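Local coordinates for protein putative oxidoreductase (Bacteroides fragilis NCTC 9343, PDB 3EOF) that binds flavin mononucleotide as a two-subunit assembly of the nitroreductase family and is probably an FMN-dependent oxidoreductase whose substrate is not established, at residues 23-28 / 46-51; 75-80 / 115-120; 83-88 / 95-100; 140-145 / 151-156; 205-210 / 214-219. All blocks are in the same frame, centred on the assembly; numbering follows the deposited sequence. Where two conformers were deposited one is given.

Contact 1: residues 23-28 / 46-51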
# COMPACT_ATOMS: atom_id res chain seq x y z
N ASP A 23 20.68 -15.12 -1.01
CA ASP A 23 19.85 -16.03 -0.18
C ASP A 23 18.89 -15.23 0.71
O ASP A 23 17.69 -15.51 0.74
CB ASP A 23 20.67 -17.01 0.68
CG ASP A 23 21.29 -18.18 -0.12
OD1 ASP A 23 21.18 -18.19 -1.36
OD2 ASP A 23 21.91 -19.10 0.51
N LEU A 24 19.43 -14.23 1.40
CA LEU A 24 18.65 -13.38 2.32
C LEU A 24 17.67 -12.47 1.59
O LEU A 24 16.48 -12.47 1.90
CB LEU A 24 19.56 -12.56 3.28
CG LEU A 24 18.82 -11.66 4.30
CD1 LEU A 24 17.85 -12.48 5.14
CD2 LEU A 24 19.78 -10.88 5.17
N LEU A 25 18.14 -11.67 0.64
CA LEU A 25 17.22 -10.85 -0.13
C LEU A 25 16.08 -11.70 -0.76
O LEU A 25 14.92 -11.38 -0.64
CB LEU A 25 17.96 -10.03 -1.21
CG LEU A 25 17.07 -8.96 -1.79
CD1 LEU A 25 16.66 -7.84 -0.78
CD2 LEU A 25 17.79 -8.34 -3.02
N ASN A 26 16.42 -12.79 -1.43
CA ASN A 26 15.40 -13.61 -2.06
C ASN A 26 14.47 -14.25 -1.06
O ASN A 26 13.30 -14.43 -1.36
CB ASN A 26 16.02 -14.69 -2.93
CG ASN A 26 16.69 -14.13 -4.19
OD1 ASN A 26 16.36 -13.05 -4.70
ND2 ASN A 26 17.64 -14.90 -4.70
N ASP A 27 14.97 -14.61 0.12
CA ASP A 27 14.12 -15.23 1.15
C ASP A 27 13.11 -14.21 1.69
O ASP A 27 11.95 -14.51 1.83
CB ASP A 27 14.97 -15.82 2.27
CG ASP A 27 14.22 -16.87 3.11
OD1 ASP A 27 13.21 -17.46 2.66
OD2 ASP A 27 14.69 -17.14 4.25
N LEU A 28 13.58 -12.99 1.97
CA LEU A 28 12.74 -11.89 2.41
C LEU A 28 11.69 -11.57 1.35
O LEU A 28 10.55 -11.46 1.67
CB LEU A 28 13.59 -10.63 2.68
CG LEU A 28 14.54 -10.69 3.88
CD1 LEU A 28 15.46 -9.44 3.85
CD2 LEU A 28 13.75 -10.80 5.15
N VAL A 46 9.21 -6.81 -8.81
CA VAL A 46 10.23 -6.15 -8.03
C VAL A 46 11.51 -6.14 -8.85
O VAL A 46 12.09 -7.21 -9.18
CB VAL A 46 10.50 -6.90 -6.69
CG1 VAL A 46 11.53 -6.08 -5.81
CG2 VAL A 46 9.19 -7.20 -5.92
N VAL A 47 11.98 -4.94 -9.20
CA VAL A 47 13.26 -4.82 -9.83
C VAL A 47 14.29 -4.64 -8.72
O VAL A 47 14.19 -3.72 -7.88
CB VAL A 47 13.33 -3.66 -10.83
CG1 VAL A 47 14.68 -3.66 -11.45
CG2 VAL A 47 12.26 -3.81 -11.89
N VAL A 48 15.27 -5.54 -8.71
CA VAL A 48 16.39 -5.55 -7.76
C VAL A 48 17.61 -4.93 -8.45
O VAL A 48 18.08 -5.44 -9.45
CB VAL A 48 16.74 -6.99 -7.30
CG1 VAL A 48 17.97 -6.99 -6.36
CG2 VAL A 48 15.49 -7.66 -6.63
N THR A 49 18.04 -3.77 -7.91
CA THR A 49 19.20 -3.01 -8.33
C THR A 49 20.36 -3.11 -7.33
O THR A 49 20.29 -2.62 -6.22
CB THR A 49 18.79 -1.58 -8.50
OG1 THR A 49 17.76 -1.54 -9.50
CG2 THR A 49 19.98 -0.67 -8.86
N ARG A 50 21.44 -3.75 -7.75
CA ARG A 50 22.63 -3.94 -6.94
C ARG A 50 23.86 -3.30 -7.59
O ARG A 50 24.75 -2.84 -6.90
CB ARG A 50 22.90 -5.43 -6.75
CG ARG A 50 21.90 -6.18 -5.91
CD ARG A 50 22.34 -7.60 -5.91
NE ARG A 50 21.64 -8.49 -5.00
CZ ARG A 50 21.94 -8.65 -3.72
NH1 ARG A 50 22.88 -7.90 -3.15
NH2 ARG A 50 21.24 -9.51 -3.00
N ASP A 51 23.88 -3.24 -8.92
CA ASP A 51 24.99 -2.67 -9.67
C ASP A 51 25.18 -1.19 -9.40
O ASP A 51 24.21 -0.43 -9.41
CB ASP A 51 24.77 -2.88 -11.17
CG ASP A 51 25.95 -2.40 -12.00
OD1 ASP A 51 27.06 -2.96 -11.81
OD2 ASP A 51 25.79 -1.47 -12.82
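With CG turned away from the backbone N (chi1 -167°), Leu25 sends its CD2 methyl out of the helix toward the strand, and Val48 answers with CG1 in the same setting (chi1 177°). The two branches reach toward each other and meet tip to tip, Leu25 CD2 lying 3.6 Å from Val48 CG1. Arg50, two residues further along, extends its chain from CG to NE and brings the guanidinium in from the strand side. Its NH2 comes 3.6 Å from Leu25 CD2 and 3.8 Å from Leu25 CB, so one leucine covers both the valine methyl and part of the charged group. This is a van der Waals contact of a methyl with a charged group, whose polar partners lie elsewhere: Arg50 NH1 forms a salt bridge with Asp19 and a hydrogen bond to Ile20 O, which holds the group beside the chain leading into helix 22-32. Leu25 also packs on Val73 of strand 73-80 and Phe117 of helix 100-123. Just past the strand, the backbone N atoms of Arg50 and Asp51 both bond to Glu181 of the second subunit. The arrangement is helix-on-sheet packing at an outer strand of the nitroreductase fold, where a strand of the second subunit extends the sheet.

Contact 2: residues 75-80 / 115-120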
# COMPACT_ATOMS: atom_id res chain seq x y z
N LEU A 75 15.37 -1.58 -4.22
CA LEU A 75 14.26 -2.35 -4.73
C LEU A 75 13.18 -1.45 -5.21
O LEU A 75 12.71 -0.64 -4.44
CB LEU A 75 13.66 -3.22 -3.64
CG LEU A 75 14.56 -4.27 -3.00
CD1 LEU A 75 13.75 -4.89 -1.87
CD2 LEU A 75 15.03 -5.33 -4.02
N THR A 76 12.84 -1.56 -6.50
CA THR A 76 11.74 -0.81 -7.12
C THR A 76 10.55 -1.75 -7.21
O THR A 76 10.57 -2.71 -8.00
CB THR A 76 12.13 -0.25 -8.50
OG1 THR A 76 13.29 0.59 -8.36
CG2 THR A 76 10.98 0.56 -9.11
N PHE A 77 9.55 -1.51 -6.35
CA PHE A 77 8.29 -2.26 -6.34
C PHE A 77 7.33 -1.68 -7.41
O PHE A 77 6.87 -0.55 -7.32
CB PHE A 77 7.67 -2.21 -4.97
CG PHE A 77 8.50 -2.89 -3.93
CD1 PHE A 77 9.46 -2.19 -3.21
CD2 PHE A 77 8.32 -4.23 -3.65
CE1 PHE A 77 10.21 -2.79 -2.26
CE2 PHE A 77 9.07 -4.85 -2.71
CZ PHE A 77 10.04 -4.11 -2.00
N CYS A 78 7.03 -2.50 -8.41
CA CYS A 78 6.19 -2.12 -9.52
C CYS A 78 4.82 -2.81 -9.57
O CYS A 78 4.73 -4.04 -9.38
CB CYS A 78 6.90 -2.46 -10.83
SG CYS A 78 8.52 -1.75 -10.93
N ALA A 79 3.79 -2.00 -9.82
CA ALA A 79 2.45 -2.46 -10.11
C ALA A 79 2.65 -3.20 -11.44
O ALA A 79 3.29 -2.68 -12.32
CB ALA A 79 1.50 -1.27 -10.28
N ASP A 80 2.12 -4.40 -11.59
CA ASP A 80 2.36 -5.18 -12.82
C ASP A 80 1.13 -5.99 -13.16
O ASP A 80 0.80 -6.98 -12.49
CB ASP A 80 3.58 -6.08 -12.60
CG ASP A 80 4.01 -6.87 -13.84
OD1 ASP A 80 3.16 -7.19 -14.67
OD2 ASP A 80 5.21 -7.21 -13.93
N GLN A 115 5.68 -3.31 1.98
CA GLN A 115 5.66 -3.16 3.43
C GLN A 115 5.83 -4.49 4.16
O GLN A 115 6.38 -4.50 5.24
CB GLN A 115 4.39 -2.46 3.87
CG GLN A 115 4.33 -2.14 5.34
CD GLN A 115 5.50 -1.32 5.85
OE1 GLN A 115 6.05 -0.44 5.18
NE2 GLN A 115 5.86 -1.58 7.07
N THR A 116 5.40 -5.60 3.59
CA THR A 116 5.64 -6.91 4.23
C THR A 116 7.15 -7.11 4.18
O THR A 116 7.77 -7.44 5.17
CB THR A 116 4.86 -8.08 3.58
OG1 THR A 116 3.46 -7.78 3.59
CG2 THR A 116 5.08 -9.35 4.36
N PHE A 117 7.74 -6.84 3.03
CA PHE A 117 9.19 -6.93 2.89
C PHE A 117 9.92 -6.06 3.90
O PHE A 117 10.79 -6.56 4.60
CB PHE A 117 9.66 -6.54 1.48
CG PHE A 117 11.13 -6.39 1.38
CD1 PHE A 117 11.95 -7.51 1.26
CD2 PHE A 117 11.73 -5.13 1.47
CE1 PHE A 117 13.34 -7.36 1.24
CE2 PHE A 117 13.10 -4.98 1.47
CZ PHE A 117 13.91 -6.08 1.34
N CYS A 118 9.59 -4.76 3.94
CA CYS A 118 10.24 -3.82 4.88
C CYS A 118 10.19 -4.30 6.33
O CYS A 118 11.16 -4.20 7.05
CB CYS A 118 9.67 -2.44 4.77
SG CYS A 118 10.18 -1.65 3.24
N THR A 119 9.05 -4.83 6.74
CA THR A 119 8.88 -5.40 8.07
C THR A 119 9.74 -6.64 8.33
O THR A 119 10.29 -6.84 9.43
CB THR A 119 7.40 -5.77 8.24
OG1 THR A 119 6.61 -4.59 8.04
CG2 THR A 119 7.13 -6.32 9.60
N LEU A 120 9.82 -7.49 7.33
CA LEU A 120 10.63 -8.70 7.40
C LEU A 120 12.11 -8.33 7.38
O LEU A 120 12.90 -8.89 8.12
CB LEU A 120 10.29 -9.67 6.27
CG LEU A 120 8.93 -10.37 6.40
CD1 LEU A 120 8.61 -11.07 5.11
CD2 LEU A 120 8.87 -11.36 7.55
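Gln115 O is gripped twice by Thr119, one helical turn on: the hydroxyl OG1 donates to it at 2.8 Å and the backbone N of Thr119 at 3.1 Å, the two arriving from opposite faces of the carbonyl plane. The pair of hydrogen bonds ties this turn of helix 100-123 together next to Phe117, the residue through which the helix meets the strand. Phe117 carries its CG beside the carbonyl carbon (chi1 170°), which stands the ring up toward the sheet. Leu75 lays its CD1 methyl over one face of that ring in a CH-pi contact, 3.7 Å from the ring centroid and 27° off the normal. The methyl is offset toward the rim, where Phe117 CE2 and CZ are each 3.4 Å away. Phe77, on the same side of the strand as Leu75, brings its ring edge to Phe117, with Phe77 CZ 4.0 Å from Phe117 CD2; both strand side chains cross that of Phe117 at about a right angle. This is the central packing of the nitroreductase fold, a long helix laid against an interior strand of the antiparallel sheet. Leu28 and Ser32 of helix 22-32 also touch Phe117, while Thr110, Val113 and Ala114 of helix 100-123 add to the cover on Phe77. The helix also lies at the dimer interface, where Thr119 packs on Thr119 of the second subunit. The Phe77 side chain lies about 11 Å from a bound FMN.

Contact 3: residues 83-88 / 95-100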
# COMPACT_ATOMS: atom_id res chain seq x y z
N ARG A 83 2.41 -9.14 -16.61
CA ARG A 83 2.59 -10.58 -16.48
C ARG A 83 1.24 -11.31 -16.57
O ARG A 83 1.09 -12.28 -17.33
CB ARG A 83 3.35 -10.93 -15.22
CG ARG A 83 3.58 -12.43 -15.02
CD ARG A 83 4.44 -12.68 -13.81
NE ARG A 83 3.84 -12.03 -12.69
CZ ARG A 83 4.29 -10.98 -12.01
NH1 ARG A 83 5.49 -10.46 -12.15
NH2 ARG A 83 3.52 -10.52 -11.05
N PHE A 84 0.24 -10.84 -15.83
CA PHE A 84 -1.08 -11.47 -15.92
C PHE A 84 -1.69 -11.37 -17.32
O PHE A 84 -2.26 -12.32 -17.80
CB PHE A 84 -2.07 -10.89 -14.91
CG PHE A 84 -3.30 -11.72 -14.78
CD1 PHE A 84 -3.22 -12.97 -14.18
CD2 PHE A 84 -4.51 -11.29 -15.31
CE1 PHE A 84 -4.34 -13.80 -14.07
CE2 PHE A 84 -5.63 -12.09 -15.21
CZ PHE A 84 -5.55 -13.36 -14.60
N CYS A 85 -1.57 -10.23 -18.01
CA CYS A 85 -2.14 -10.13 -19.33
C CYS A 85 -1.46 -11.01 -20.31
O CYS A 85 -2.11 -11.48 -21.23
CB CYS A 85 -2.15 -8.70 -19.86
SG CYS A 85 -3.24 -7.69 -18.86
N LYS A 86 -0.15 -11.22 -20.15
CA LYS A 86 0.60 -12.08 -21.04
C LYS A 86 0.09 -13.50 -20.79
O LYS A 86 -0.10 -14.26 -21.70
CB LYS A 86 2.13 -11.90 -20.88
CG LYS A 86 2.74 -10.82 -21.83
CD LYS A 86 4.27 -10.60 -21.63
CE LYS A 86 5.01 -10.43 -22.94
NZ LYS A 86 4.43 -9.46 -23.89
N TYR A 87 -0.18 -13.83 -19.54
CA TYR A 87 -0.76 -15.13 -19.18
C TYR A 87 -2.13 -15.29 -19.87
O TYR A 87 -2.41 -16.32 -20.44
CB TYR A 87 -0.89 -15.21 -17.67
CG TYR A 87 -1.50 -16.50 -17.11
CD1 TYR A 87 -1.22 -17.73 -17.66
CD2 TYR A 87 -2.31 -16.46 -15.96
CE1 TYR A 87 -1.77 -18.91 -17.12
CE2 TYR A 87 -2.87 -17.65 -15.42
CZ TYR A 87 -2.59 -18.86 -16.00
OH TYR A 87 -3.12 -20.06 -15.48
N CYS A 88 -2.95 -14.23 -19.85
CA CYS A 88 -4.27 -14.24 -20.51
C CYS A 88 -4.10 -14.53 -22.00
O CYS A 88 -4.75 -15.42 -22.55
CB CYS A 88 -4.98 -12.89 -20.31
SG CYS A 88 -5.55 -12.57 -18.62
N PRO A 95 -7.98 -9.82 -21.59
CA PRO A 95 -7.81 -9.01 -20.40
C PRO A 95 -8.33 -7.60 -20.58
O PRO A 95 -8.26 -7.07 -21.68
CB PRO A 95 -6.30 -8.96 -20.24
CG PRO A 95 -5.77 -9.05 -21.57
CD PRO A 95 -6.70 -10.01 -22.29
N GLY A 96 -8.89 -7.02 -19.50
CA GLY A 96 -9.34 -5.63 -19.52
C GLY A 96 -8.82 -4.85 -18.33
O GLY A 96 -9.60 -4.32 -17.51
N TYR A 97 -7.48 -4.79 -18.24
CA TYR A 97 -6.78 -4.19 -17.11
C TYR A 97 -6.00 -2.91 -17.41
O TYR A 97 -5.31 -2.40 -16.56
CB TYR A 97 -5.90 -5.25 -16.49
CG TYR A 97 -6.71 -6.53 -16.18
CD1 TYR A 97 -7.70 -6.52 -15.20
CD2 TYR A 97 -6.46 -7.73 -16.83
CE1 TYR A 97 -8.45 -7.68 -14.89
CE2 TYR A 97 -7.21 -8.92 -16.53
CZ TYR A 97 -8.22 -8.86 -15.59
OH TYR A 97 -8.94 -10.00 -15.26
N GLY A 98 -6.23 -2.34 -18.59
CA GLY A 98 -5.58 -1.11 -18.96
C GLY A 98 -6.44 0.05 -18.57
O GLY A 98 -6.80 0.90 -19.41
N ASN A 99 -6.70 0.12 -17.27
CA ASN A 99 -7.57 1.14 -16.70
C ASN A 99 -7.14 1.53 -15.29
O ASN A 99 -6.31 0.87 -14.68
CB ASN A 99 -9.01 0.69 -16.79
CG ASN A 99 -9.18 -0.70 -16.34
OD1 ASN A 99 -9.03 -0.97 -15.15
ND2 ASN A 99 -9.47 -1.60 -17.26
N LEU A 100 -7.62 2.67 -14.82
CA LEU A 100 -7.22 3.21 -13.53
C LEU A 100 -7.53 2.27 -12.37
O LEU A 100 -6.74 2.14 -11.44
CB LEU A 100 -7.87 4.57 -13.31
CG LEU A 100 -7.55 5.30 -12.01
CD1 LEU A 100 -6.06 5.60 -11.97
CD2 LEU A 100 -8.40 6.55 -11.88
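Pro95 sets its ring against the shallow hollow between Cys85 and Cys88, one helical turn apart on helix 82-89. Its CB lies 3.6 Å from Cys85 SG, while its CD rests 3.9 Å from Cys88 CB, so the proline spans the two cysteines. Cys85 SG, placed beside the backbone N (chi1 -66°), serves both neighbours: besides the proline it meets the Tyr97 ring at its edge, 3.8 Å from Tyr97 CD2, in a sulfur-aromatic contact. Tyr97 then fills the next hollow, toward Phe84. The tyrosine's CE2 comes to the edge of the Phe84 ring, 3.8 Å from Phe84 CE2, with the planes turned 69° apart. Phe81 also stacks on the Tyr97 ring. Past these bumps the loop is held by Asn99, whose ND2 donates to Gly96 O at 2.7 Å, from above the carbonyl plane. Gly96 O also accepts from Asn230 of the second subunit. Asn99 stands at the N-cap of helix 100-123, so the loop passes directly from packing on helix 82-89 into the next helix. No hydrogen bond links the two segments, so the fit between them depends on sulfur, ring and proline surfaces.

Contact 4: residues 140-145 / 151-156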
# COMPACT_ATOMS: atom_id res chain seq x y z
N MSE A 140 11.33 8.36 -15.55
CA MSE A 140 12.77 8.11 -15.49
C MSE A 140 13.05 6.73 -14.97
O MSE A 140 13.99 6.09 -15.38
CB MSE A 140 13.45 9.12 -14.60
CG MSE A 140 13.49 10.56 -15.18
SE MSE A 140 14.33 11.82 -13.94
CE MSE A 140 16.04 11.27 -14.05
N ILE A 141 12.27 6.29 -14.03
CA ILE A 141 12.43 4.95 -13.47
C ILE A 141 11.98 3.99 -14.55
O ILE A 141 12.62 2.99 -14.78
CB ILE A 141 11.63 4.82 -12.19
CG1 ILE A 141 12.21 5.79 -11.15
CG2 ILE A 141 11.66 3.39 -11.62
CD1 ILE A 141 11.38 5.97 -9.91
N ILE A 142 10.88 4.31 -15.25
CA ILE A 142 10.42 3.46 -16.34
C ILE A 142 11.50 3.26 -17.41
O ILE A 142 11.73 2.14 -17.84
CB ILE A 142 9.13 3.98 -16.97
CG1 ILE A 142 7.97 3.75 -15.99
CG2 ILE A 142 8.89 3.31 -18.33
CD1 ILE A 142 6.79 4.69 -16.25
N ASP A 143 12.13 4.36 -17.84
CA ASP A 143 13.16 4.30 -18.80
C ASP A 143 14.36 3.53 -18.23
O ASP A 143 14.95 2.68 -18.91
CB ASP A 143 13.61 5.73 -19.18
CG ASP A 143 12.51 6.54 -19.84
OD1 ASP A 143 11.54 5.95 -20.35
OD2 ASP A 143 12.64 7.80 -19.89
N ALA A 144 14.71 3.80 -16.98
CA ALA A 144 15.92 3.19 -16.39
C ALA A 144 15.82 1.68 -16.26
O ALA A 144 16.79 0.97 -16.61
CB ALA A 144 16.26 3.83 -15.03
N LEU A 145 14.65 1.21 -15.83
CA LEU A 145 14.44 -0.22 -15.55
C LEU A 145 13.75 -0.93 -16.69
O LEU A 145 13.45 -2.12 -16.59
CB LEU A 145 13.67 -0.39 -14.25
CG LEU A 145 14.23 0.38 -13.05
CD1 LEU A 145 13.42 0.13 -11.82
CD2 LEU A 145 15.72 0.03 -12.83
N VAL A 151 3.11 -1.90 -16.53
CA VAL A 151 4.08 -1.93 -15.42
C VAL A 151 4.33 -0.47 -15.07
O VAL A 151 4.56 0.34 -15.94
CB VAL A 151 5.41 -2.65 -15.72
CG1 VAL A 151 6.28 -2.70 -14.46
CG2 VAL A 151 5.16 -4.12 -16.28
N PHE A 152 4.21 -0.18 -13.78
CA PHE A 152 4.33 1.15 -13.28
C PHE A 152 5.06 1.13 -11.93
O PHE A 152 4.68 0.36 -11.03
CB PHE A 152 2.90 1.77 -13.14
CG PHE A 152 2.93 3.26 -12.91
CD1 PHE A 152 3.24 3.77 -11.67
CD2 PHE A 152 2.67 4.13 -13.95
CE1 PHE A 152 3.34 5.15 -11.46
CE2 PHE A 152 2.76 5.50 -13.76
CZ PHE A 152 3.09 6.00 -12.49
N PRO A 153 6.11 1.96 -11.75
CA PRO A 153 6.82 1.94 -10.48
C PRO A 153 6.02 2.65 -9.40
O PRO A 153 5.56 3.78 -9.60
CB PRO A 153 8.08 2.72 -10.80
CG PRO A 153 7.65 3.71 -11.81
CD PRO A 153 6.69 2.97 -12.68
N ILE A 154 5.78 1.93 -8.31
CA ILE A 154 4.96 2.43 -7.20
C ILE A 154 5.83 3.06 -6.14
O ILE A 154 5.70 4.26 -5.84
CB ILE A 154 4.05 1.31 -6.60
CG1 ILE A 154 3.02 0.87 -7.66
CG2 ILE A 154 3.28 1.78 -5.34
CD1 ILE A 154 2.19 2.00 -8.24
N THR A 155 6.69 2.26 -5.53
CA THR A 155 7.65 2.81 -4.58
C THR A 155 9.00 2.09 -4.67
O THR A 155 9.10 1.04 -5.30
CB THR A 155 7.16 2.83 -3.15
OG1 THR A 155 8.06 3.65 -2.37
CG2 THR A 155 7.10 1.43 -2.61
N THR A 156 10.02 2.71 -4.07
CA THR A 156 11.38 2.22 -4.07
C THR A 156 11.86 2.20 -2.66
O THR A 156 11.57 3.12 -1.91
CB THR A 156 12.29 3.14 -4.90
OG1 THR A 156 11.71 3.27 -6.20
CG2 THR A 156 13.72 2.52 -5.00
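Apolar packing carries this contact, and Pro153 is its hub, with two isoleucines of helix 138-145 closing on different parts of its ring. Ile141 presents CG2, which, anti to the backbone N, is the branch on the strand side; this methyl lies 3.7 Å from Pro153 CB and 4.0 Å from Pro153 CG. Ile142 comes to the other end of the ring, at about a right angle to it: CG1 sits 3.6 Å from Pro153 CD, and CD1 follows at 4.0 Å from the same atom. CG1 of Ile142 lies beside the backbone N (chi1 -72°), which bends the longer branch round to the proline. Further apolar cover comes from the C-terminal helix 227-243, where Val240 touches both Ile142 and Phe152.

The hydrogen bonds lead out of the contact, chiefly into the sheet. Phe152 pairs with Ala79, and Ile154 and Thr155 both face Phe77 in a classic beta bulge of strand 151-160. Among the side chains, Thr156 OG1 is hydrogen-bonded to Thr134 OG1. The Ile141 side chain is about 9 Å from that of Gln65, an FMN-binding residue, and about 10 Å from a bound flavin.

Because neither segment offers the other a hydrogen bond, what joins them directly is van der Waals packing. A proline has no backbone N-H to give to a neighbouring strand, and here its ring carbons supply the surface on which the helix rests.

Contact 5: residues 205-210 / 214-219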
# COMPACT_ATOMS: atom_id res chain seq x y z
N LYS A 205 11.09 22.42 15.59
CA LYS A 205 11.40 23.84 15.76
C LYS A 205 12.58 24.21 14.83
O LYS A 205 12.58 25.23 14.20
CB LYS A 205 11.66 24.15 17.25
CG LYS A 205 10.35 24.08 18.12
CD LYS A 205 10.56 24.26 19.65
CE LYS A 205 11.50 23.17 20.23
NZ LYS A 205 11.76 23.18 21.73
N LEU A 206 13.56 23.32 14.71
CA LEU A 206 14.71 23.55 13.83
C LEU A 206 14.26 23.53 12.38
O LEU A 206 14.67 24.37 11.59
CB LEU A 206 15.85 22.52 14.08
CG LEU A 206 17.13 22.79 13.28
CD1 LEU A 206 17.70 24.14 13.66
CD2 LEU A 206 18.18 21.69 13.45
N PHE A 207 13.39 22.59 12.04
CA PHE A 207 12.85 22.47 10.69
C PHE A 207 12.15 23.76 10.25
O PHE A 207 12.35 24.23 9.13
CB PHE A 207 11.90 21.28 10.68
CG PHE A 207 11.54 20.78 9.34
CD1 PHE A 207 12.52 20.53 8.38
CD2 PHE A 207 10.23 20.44 9.05
CE1 PHE A 207 12.18 20.01 7.13
CE2 PHE A 207 9.89 19.92 7.79
CZ PHE A 207 10.87 19.69 6.84
N ILE A 208 11.39 24.36 11.15
CA ILE A 208 10.70 25.64 10.88
C ILE A 208 11.69 26.78 10.71
O ILE A 208 11.59 27.62 9.80
CB ILE A 208 9.75 26.01 12.08
CG1 ILE A 208 8.60 25.01 12.22
CG2 ILE A 208 9.21 27.41 11.94
CD1 ILE A 208 7.88 25.06 13.63
N GLU A 209 12.65 26.84 11.63
CA GLU A 209 13.62 27.91 11.64
C GLU A 209 14.50 27.87 10.38
O GLU A 209 14.65 28.87 9.67
CB GLU A 209 14.42 27.84 12.96
CG GLU A 209 15.36 29.00 13.28
CD GLU A 209 16.87 28.68 13.15
OE1 GLU A 209 17.28 27.49 13.30
OE2 GLU A 209 17.67 29.63 12.95
N GLU A 210 15.03 26.70 10.07
CA GLU A 210 15.91 26.55 8.94
C GLU A 210 15.19 26.67 7.60
O GLU A 210 15.85 26.68 6.56
CB GLU A 210 16.75 25.27 9.07
CG GLU A 210 16.03 23.95 8.94
CD GLU A 210 16.94 22.75 9.28
OE1 GLU A 210 18.13 22.96 9.63
OE2 GLU A 210 16.44 21.61 9.19
N GLU A 214 7.07 30.19 10.09
CA GLU A 214 6.61 30.48 11.43
C GLU A 214 6.01 29.25 12.06
O GLU A 214 6.14 29.03 13.26
CB GLU A 214 5.65 31.68 11.39
CG GLU A 214 6.44 32.97 10.99
CD GLU A 214 5.61 34.24 10.73
OE1 GLU A 214 4.36 34.20 10.70
OE2 GLU A 214 6.26 35.30 10.51
N THR A 215 5.40 28.40 11.25
CA THR A 215 4.77 27.17 11.75
C THR A 215 5.22 25.94 10.97
O THR A 215 5.69 26.01 9.82
CB THR A 215 3.24 27.28 11.67
OG1 THR A 215 2.84 27.18 10.32
CG2 THR A 215 2.75 28.62 12.22
N LEU A 216 5.06 24.79 11.61
CA LEU A 216 5.47 23.54 11.02
C LEU A 216 4.75 23.23 9.67
O LEU A 216 5.41 22.96 8.68
CB LEU A 216 5.35 22.41 12.06
CG LEU A 216 5.83 21.03 11.60
CD1 LEU A 216 7.30 21.15 11.18
CD2 LEU A 216 5.61 20.02 12.70
N PRO A 217 3.40 23.30 9.63
CA PRO A 217 2.70 23.08 8.38
C PRO A 217 3.15 23.95 7.22
O PRO A 217 3.07 23.53 6.09
CB PRO A 217 1.24 23.41 8.74
CG PRO A 217 1.14 23.07 10.13
CD PRO A 217 2.44 23.54 10.72
N GLN A 218 3.63 25.16 7.48
CA GLN A 218 4.11 26.01 6.41
C GLN A 218 5.32 25.39 5.72
O GLN A 218 5.51 25.60 4.52
CB GLN A 218 4.48 27.39 6.91
CG GLN A 218 3.27 28.23 7.28
CD GLN A 218 3.62 29.44 8.11
OE1 GLN A 218 4.76 29.61 8.53
NE2 GLN A 218 2.65 30.29 8.34
N VAL A 219 6.13 24.62 6.45
CA VAL A 219 7.29 24.01 5.83
C VAL A 219 6.78 22.99 4.81
O VAL A 219 7.29 22.86 3.71
CB VAL A 219 8.21 23.35 6.84
CG1 VAL A 219 9.41 22.70 6.12
CG2 VAL A 219 8.68 24.39 7.88
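Val219 presses its CG1 methyl over one face of the Phe207 ring, a CH-pi contact with the carbon 3.6 Å from the centroid and 27° off the normal. Leu216 CD1 meets the same ring at its edge, in plane, 3.7 Å from Phe207 CD2, so the aromatic is touched on a face and on its rim by residues one turn apart. A chi1 of -164°, with CG anti to the amide nitrogen, swings the Phe207 ring toward helix 216-224. Beside it, Ile208 packs against the start of that helix: CD1 lies 3.5 Å from Leu216 N, and CG2 is 3.7 Å from Glu214 C, covering backbone as well as side chains.

Behind this layer, Gln218 holds the chain leading into helix 216-224. Its OE1 takes two backbone N-H groups, Glu214 N at 2.8 Å, almost in line with the side-chain C=O bond, and Thr215 N at 3.0 Å, well above the carbonyl plane. Further out, the second subunit holds this side: Thr215 OG1 bonds to Arg91 O and Gln218 NE2 to Asn92 O, both of that chain, and its Tyr87 packs on Leu216 and Pro217. The Phe207 side chain lies about 9 Å from a bound FMN.

The two consecutive short helices, joined by a tight connection, thus meet through apolar side chains, with Ile208 also lying against backbone, while Gln218 and Thr215 direct their polar groups to segment 214-219 and the second subunit.

From the N terminus, contact 1 closes a loop of 17 residues between helix 22-32 and the outer strand 44-49. Contact 2 then spans a longer excursion from strand 73-80 to helix 100-123, and contact 3 falls wholly within that excursion, joining helix 82-89 to the loop that follows it. Contact 4 closes a short turn between helix 138-145 and strand 151-160, and contact 5 a shorter one between helices 202-209 and 216-224; no two loops cross. Contacts 1, 2 and 4 share one antiparallel sheet and touch each other, contacts 1 and 2 through a probable hydrogen bond between Val47 O and Thr76 N. Contact 5 stands apart, about 38 Å from contact 1 between centres.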